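Long-range contact in esterase (Alcaligenes sp., PDB 1QLW), which probably hydrolyses carboxylic esters, as an esterase of the alpha/beta-hydrolase fold: residues T81-K95 and M300-L314. Sequence-based numbering, arbitrary orientation.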
loop_
_atom_site.group_PDB
_atom_site.type_symbol
_atom_site.label_atom_id
_atom_site.label_comp_id
_atom_site.label_asym_id
_atom_site.label_seq_id
_atom_site.Cartn_x
_atom_site.Cartn_y
_atom_site.Cartn_z
ATOM N N THR A 81 -1.622 11.705 -9.664
ATOM C CA THR A 81 -2.227 12.757 -8.844
ATOM C C THR A 81 -3.714 12.494 -8.680
ATOM O O THR A 81 -4.341 11.736 -9.429
ATOM C CB THR A 81 -2.019 14.151 -9.470
ATOM O OG1 THR A 81 -2.785 14.237 -10.688
ATOM C CG2 THR A 81 -0.539 14.410 -9.774
ATOM N N PRO A 82 -4.363 13.175 -7.725
ATOM C CA PRO A 82 -5.807 12.988 -7.527
ATOM C C PRO A 82 -6.636 13.240 -8.765
ATOM O O PRO A 82 -7.679 12.598 -8.960
ATOM C CB PRO A 82 -6.133 13.964 -6.393
ATOM C CG PRO A 82 -4.870 13.997 -5.584
ATOM C CD PRO A 82 -3.757 13.932 -6.600
ATOM N N ASP A 83 -6.219 14.159 -9.639
ATOM C CA ASP A 83 -6.905 14.478 -10.874
ATOM C C ASP A 83 -6.394 13.710 -12.081
ATOM O O ASP A 83 -6.768 14.039 -13.215
ATOM C CB ASP A 83 -6.914 15.977 -11.146
ATOM C CG ASP A 83 -5.536 16.562 -11.352
ATOM O OD1 ASP A 83 -4.590 16.188 -10.626
ATOM O OD2 ASP A 83 -5.405 17.426 -12.248
ATOM N N GLY A 84 -5.586 12.682 -11.878
ATOM C CA GLY A 84 -5.244 11.754 -12.939
ATOM C C GLY A 84 -3.978 12.030 -13.706
ATOM O O GLY A 84 -3.744 11.368 -14.728
ATOM N N ARG A 85 -3.150 12.958 -13.269
ATOM C CA ARG A 85 -1.940 13.315 -13.982
ATOM C C ARG A 85 -0.741 12.529 -13.453
ATOM O O ARG A 85 -0.732 11.941 -12.379
ATOM C CB ARG A 85 -1.681 14.821 -13.848
ATOM C CG ARG A 85 -2.705 15.665 -14.593
ATOM C CD ARG A 85 -2.432 17.149 -14.411
ATOM N NE ARG A 85 -2.739 17.554 -13.036
ATOM C CZ ARG A 85 -1.836 17.815 -12.102
ATOM N NH1 ARG A 85 -0.540 17.922 -12.353
ATOM N NH2 ARG A 85 -2.285 18.032 -10.869
ATOM N N MET A 86 0.331 12.592 -14.227
ATOM C CA MET A 86 1.592 11.975 -13.855
ATOM C C MET A 86 2.092 12.561 -12.530
ATOM O O MET A 86 2.109 13.779 -12.314
ATOM C CB MET A 86 2.620 12.278 -14.962
ATOM C CG MET A 86 3.909 11.499 -14.791
ATOM S SD MET A 86 5.104 11.867 -16.084
ATOM C CE MET A 86 4.246 11.227 -17.526
ATOM N N GLY A 87 2.504 11.665 -11.659
ATOM C CA GLY A 87 3.078 12.060 -10.377
ATOM C C GLY A 87 4.605 12.073 -10.467
ATOM O O GLY A 87 5.231 11.746 -11.475
ATOM N N TRP A 88 5.205 12.415 -9.323
ATOM C CA TRP A 88 6.651 12.493 -9.264
ATOM C C TRP A 88 7.311 11.134 -9.384
ATOM O O TRP A 88 8.418 11.056 -9.933
ATOM C CB TRP A 88 7.133 13.186 -7.999
ATOM C CG TRP A 88 6.968 14.673 -7.981
ATOM C CD1 TRP A 88 6.361 15.482 -8.899
ATOM C CD2 TRP A 88 7.418 15.539 -6.938
ATOM N NE1 TRP A 88 6.406 16.792 -8.498
ATOM C CE2 TRP A 88 7.076 16.857 -7.296
ATOM C CE3 TRP A 88 8.111 15.337 -5.733
ATOM C CZ2 TRP A 88 7.358 17.957 -6.491
ATOM C CZ3 TRP A 88 8.385 16.443 -4.942
ATOM C CH2 TRP A 88 8.010 17.737 -5.325
ATOM N N ASP A 89 6.706 10.068 -8.878
ATOM C CA ASP A 89 7.348 8.761 -9.034
ATOM C C ASP A 89 7.592 8.423 -10.504
ATOM O O ASP A 89 8.720 8.184 -10.945
ATOM C CB ASP A 89 6.407 7.794 -8.346
ATOM C CG ASP A 89 6.947 6.420 -8.385
ATOM O OD1 ASP A 89 8.140 6.185 -8.625
ATOM O OD2 ASP A 89 6.084 5.546 -8.139
ATOM N N GLU A 90 6.529 8.485 -11.322
ATOM C CA GLU A 90 6.654 8.202 -12.740
ATOM C C GLU A 90 7.550 9.216 -13.428
ATOM O O GLU A 90 8.360 8.863 -14.291
ATOM C CB GLU A 90 5.270 8.214 -13.394
ATOM C CG GLU A 90 5.340 7.935 -14.884
ATOM C CD GLU A 90 4.037 7.843 -15.618
ATOM O OE1 GLU A 90 2.969 7.856 -14.979
ATOM O OE2 GLU A 90 4.076 7.768 -16.872
ATOM N N TYR A 91 7.429 10.487 -13.075
ATOM C CA TYR A 91 8.247 11.516 -13.715
ATOM C C TYR A 91 9.725 11.275 -13.443
ATOM O O TYR A 91 10.567 11.356 -14.346
ATOM C CB TYR A 91 7.832 12.902 -13.251
ATOM C CG TYR A 91 8.467 14.006 -14.047
ATOM C CD1 TYR A 91 8.182 14.154 -15.392
ATOM C CD2 TYR A 91 9.283 14.947 -13.458
ATOM C CE1 TYR A 91 8.692 15.216 -16.116
ATOM C CE2 TYR A 91 9.811 16.011 -14.155
ATOM C CZ TYR A 91 9.497 16.152 -15.493
ATOM O OH TYR A 91 9.972 17.212 -16.230
ATOM N N PHE A 92 10.061 10.951 -12.189
ATOM C CA PHE A 92 11.453 10.700 -11.840
ATOM C C PHE A 92 11.993 9.512 -12.629
ATOM O O PHE A 92 13.130 9.555 -13.121
ATOM C CB PHE A 92 11.600 10.461 -10.339
ATOM C CG PHE A 92 11.406 11.669 -9.469
ATOM C CD1 PHE A 92 11.096 12.930 -9.933
ATOM C CD2 PHE A 92 11.542 11.537 -8.101
ATOM C CE1 PHE A 92 10.925 14.001 -9.086
ATOM C CE2 PHE A 92 11.385 12.609 -7.235
ATOM C CZ PHE A 92 11.075 13.852 -7.734
ATOM N N LEU A 93 11.190 8.457 -12.772
ATOM C CA LEU A 93 11.598 7.297 -13.574
ATOM C C LEU A 93 11.876 7.710 -15.013
ATOM O O LEU A 93 12.878 7.306 -15.617
ATOM C CB LEU A 93 10.490 6.242 -13.569
ATOM C CG LEU A 93 10.239 5.593 -12.229
ATOM C CD1 LEU A 93 8.968 4.777 -12.262
ATOM C CD2 LEU A 93 11.417 4.711 -11.852
ATOM N N ARG A 94 11.000 8.538 -15.589
ATOM C CA ARG A 94 11.142 9.014 -16.961
ATOM C C ARG A 94 12.358 9.911 -17.125
ATOM O O ARG A 94 12.943 9.990 -18.207
ATOM C CB ARG A 94 9.862 9.713 -17.416
ATOM C CG ARG A 94 8.723 8.735 -17.636
ATOM C CD ARG A 94 7.450 9.454 -18.056
ATOM N NE ARG A 94 6.364 8.511 -18.311
ATOM C CZ ARG A 94 6.153 7.905 -19.472
ATOM N NH1 ARG A 94 6.939 8.114 -20.518
ATOM N NH2 ARG A 94 5.152 7.044 -19.555
ATOM N N LYS A 95 12.788 10.562 -16.047
ATOM C CA LYS A 95 13.984 11.377 -16.014
ATOM C C LYS A 95 15.233 10.556 -15.736
ATOM O O LYS A 95 16.336 11.131 -15.693
ATOM C CB LYS A 95 13.789 12.524 -15.022
ATOM C CG LYS A 95 12.756 13.534 -15.498
ATOM C CD LYS A 95 13.284 14.379 -16.637
ATOM C CE LYS A 95 12.462 15.616 -16.903
ATOM N NZ LYS A 95 13.205 16.591 -17.744
ATOM N N MET A 300 2.456 19.965 -3.070
ATOM C CA MET A 300 2.990 20.510 -4.325
ATOM C C MET A 300 3.364 19.428 -5.333
ATOM O O MET A 300 3.404 19.698 -6.535
ATOM C CB MET A 300 4.149 21.455 -4.054
ATOM C CG MET A 300 5.369 20.750 -3.487
ATOM S SD MET A 300 6.729 21.917 -3.179
ATOM C CE MET A 300 6.027 22.821 -1.786
ATOM N N MET A 301 3.642 18.207 -4.875
ATOM C CA MET A 301 3.897 17.083 -5.764
ATOM C C MET A 301 2.648 16.650 -6.525
ATOM O O MET A 301 2.745 15.914 -7.508
ATOM C CB MET A 301 4.511 15.897 -5.028
ATOM C CG MET A 301 3.612 15.144 -4.063
ATOM S SD MET A 301 3.021 16.065 -2.622
ATOM C CE MET A 301 4.594 16.255 -1.741
ATOM N N GLN A 302 1.470 17.120 -6.116
ATOM C CA GLN A 302 0.199 16.835 -6.756
ATOM C C GLN A 302 -0.399 18.054 -7.474
ATOM O O GLN A 302 -1.439 17.935 -8.135
ATOM C CB GLN A 302 -0.839 16.346 -5.728
ATOM C CG GLN A 302 -0.417 15.034 -5.076
ATOM C CD GLN A 302 -1.376 14.551 -4.015
ATOM O OE1 GLN A 302 -2.372 15.198 -3.708
ATOM N NE2 GLN A 302 -1.031 13.396 -3.452
ATOM N N ASP A 303 0.222 19.215 -7.316
ATOM C CA ASP A 303 -0.281 20.461 -7.859
ATOM C C ASP A 303 -0.248 20.455 -9.381
ATOM O O ASP A 303 0.408 19.629 -10.025
ATOM C CB ASP A 303 0.521 21.623 -7.269
ATOM C CG ASP A 303 0.124 22.088 -5.872
ATOM O OD1 ASP A 303 -0.907 21.640 -5.353
ATOM O OD2 ASP A 303 0.906 22.917 -5.339
ATOM N N ARG A 304 -0.949 21.414 -9.997
ATOM C CA ARG A 304 -1.051 21.474 -11.449
ATOM C C ARG A 304 0.295 21.728 -12.116
ATOM O O ARG A 304 0.499 21.333 -13.262
ATOM C CB ARG A 304 -2.101 22.506 -11.851
ATOM C CG ARG A 304 -3.519 22.073 -11.510
ATOM C CD ARG A 304 -4.551 23.093 -11.985
ATOM N NE ARG A 304 -4.402 24.397 -11.371
ATOM C CZ ARG A 304 -3.829 25.489 -11.851
ATOM N NH1 ARG A 304 -3.299 25.526 -13.066
ATOM N NH2 ARG A 304 -3.820 26.583 -11.101
ATOM N N ASN A 305 1.201 22.422 -11.441
ATOM C CA ASN A 305 2.548 22.675 -11.929
ATOM C C ASN A 305 3.532 21.728 -11.233
ATOM O O ASN A 305 4.721 22.044 -11.140
ATOM C CB ASN A 305 2.949 24.138 -11.709
ATOM C CG ASN A 305 3.125 24.433 -10.245
ATOM O OD1 ASN A 305 2.538 23.776 -9.382
ATOM N ND2 ASN A 305 3.941 25.421 -9.906
ATOM N N ASN A 306 3.097 20.509 -10.889
ATOM C CA ASN A 306 3.991 19.606 -10.179
ATOM C C ASN A 306 5.229 19.256 -10.968
ATOM O O ASN A 306 6.256 18.970 -10.323
ATOM C CB ASN A 306 3.260 18.364 -9.690
ATOM C CG ASN A 306 2.793 17.412 -10.763
ATOM O OD1 ASN A 306 2.524 17.809 -11.895
ATOM N ND2 ASN A 306 2.671 16.134 -10.390
ATOM N N LEU A 307 5.196 19.217 -12.290
ATOM C CA LEU A 307 6.400 18.856 -13.045
ATOM C C LEU A 307 7.375 20.024 -13.122
ATOM O O LEU A 307 8.590 19.799 -13.204
ATOM C CB LEU A 307 6.049 18.305 -14.425
ATOM C CG LEU A 307 5.057 17.136 -14.412
ATOM C CD1 LEU A 307 4.947 16.534 -15.800
ATOM C CD2 LEU A 307 5.450 16.062 -13.409
ATOM N N GLN A 308 6.875 21.264 -13.084
ATOM C CA GLN A 308 7.732 22.436 -12.983
ATOM C C GLN A 308 8.512 22.369 -11.660
ATOM O O GLN A 308 9.718 22.628 -11.598
ATOM C CB GLN A 308 6.896 23.707 -13.027
ATOM C CG GLN A 308 7.688 24.995 -12.936
ATOM C CD GLN A 308 6.855 26.246 -12.923
ATOM O OE1 GLN A 308 7.289 27.286 -13.463
ATOM N NE2 GLN A 308 5.694 26.216 -12.322
ATOM N N VAL A 309 7.808 22.037 -10.571
ATOM C CA VAL A 309 8.451 21.916 -9.259
ATOM C C VAL A 309 9.442 20.766 -9.281
ATOM O O VAL A 309 10.584 20.877 -8.798
ATOM C CB VAL A 309 7.413 21.776 -8.145
ATOM C CG1 VAL A 309 8.111 21.593 -6.801
ATOM C CG2 VAL A 309 6.466 22.968 -8.116
ATOM N N ALA A 310 9.044 19.633 -9.861
ATOM C CA ALA A 310 9.957 18.493 -9.951
ATOM C C ALA A 310 11.237 18.860 -10.698
ATOM O O ALA A 310 12.334 18.451 -10.289
ATOM C CB ALA A 310 9.289 17.308 -10.629
ATOM N N ASP A 311 11.129 19.607 -11.801
ATOM C CA ASP A 311 12.323 19.987 -12.544
ATOM C C ASP A 311 13.274 20.814 -11.706
ATOM O O ASP A 311 14.484 20.652 -11.811
ATOM C CB ASP A 311 11.951 20.754 -13.811
ATOM C CG ASP A 311 11.510 19.851 -14.934
ATOM O OD1 ASP A 311 11.603 18.615 -14.809
ATOM O OD2 ASP A 311 11.074 20.391 -15.971
ATOM N N LEU A 312 12.763 21.720 -10.876
ATOM C CA LEU A 312 13.633 22.505 -9.998
ATOM C C LEU A 312 14.386 21.586 -9.055
ATOM O O LEU A 312 15.575 21.784 -8.795
ATOM C CB LEU A 312 12.816 23.540 -9.244
ATOM C CG LEU A 312 12.321 24.721 -10.082
ATOM C CD1 LEU A 312 11.218 25.464 -9.355
ATOM C CD2 LEU A 312 13.468 25.670 -10.404
ATOM N N ILE A 313 13.688 20.618 -8.469
ATOM C CA ILE A 313 14.307 19.692 -7.530
ATOM C C ILE A 313 15.321 18.801 -8.231
ATOM O O ILE A 313 16.435 18.605 -7.738
ATOM C CB ILE A 313 13.211 18.868 -6.823
ATOM C CG1 ILE A 313 12.400 19.793 -5.899
ATOM C CG2 ILE A 313 13.814 17.707 -6.061
ATOM C CD1 ILE A 313 11.161 19.121 -5.328
ATOM N N LEU A 314 14.957 18.254 -9.387
ATOM C CA LEU A 314 15.870 17.374 -10.113
ATOM C C LEU A 314 17.113 18.107 -10.600
ATOM O O LEU A 314 18.214 17.559 -10.586
ATOM C CB LEU A 314 15.158 16.677 -11.267
ATOM C CG LEU A 314 14.038 15.716 -10.873
ATOM C CD1 LEU A 314 13.341 15.193 -12.115
ATOM C CD2 LEU A 314 14.572 14.566 -10.027
HETATM O O HOH W 1 0.606 18.728 -15.074
HETATM O O HOH W 2 1.678 16.015 -13.862
HETATM O O HOH W 3 3.700 13.287 -7.183
HETATM O O HOH W 4 11.842 19.088 -18.237
#
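Trp88 and Tyr91 of helix 88-94 pack as knobs into holes on the first turns of the C-terminal helix 306-319, with Phe92 alongside against Ala310 and Leu314, a buried helix-helix contact on one side of the alpha/beta-hydrolase sheet; the axes of 88-94 and 306-314 cross at -50°. Behind the first helix, Leu93 and Asp89 rest on strands 43-57 and 99-103. Trp88 is the main knob, its indole clamped between two CH-pi contacts: Met301 CB stands 3.5 Å from the centroid of the six-membered ring, and Ala310 CB lies over the opposite face, nearer the five-membered ring. Ile313 CD1 closes to 3.4 Å from Trp88 CH2. At the indole's other end, Trp88 NE1 donates to Asn306 O (2.8 Å) from above the carbonyl plane, while Ala310 N reaches that oxygen from the opposite face. Leu307 CD2 lies over one face of the Tyr91 ring and Leu314 CD2 over one face of the Phe92 ring, both CH-pi contacts.

Ahead of the helices the contact turns polar. Asn306 CG sits between its own backbone N and carbonyl carbon (chi1 69°), which lets ND2 bridge the loops, donating to Met86 O (3.1 Å) and Met301 O (2.9 Å). Arg85 NH2 bonds Gln302 O (2.9 Å) and NH1 bonds Asp303 O, while its NE forms a salt bridge with Asp83, fixing the guanidinium's rotation. At the far end, Tyr91 swings out with CG anti to the backbone N (chi1 -170°), and its OH donates to the syn side of Asp311 OD1 at 2.6 Å.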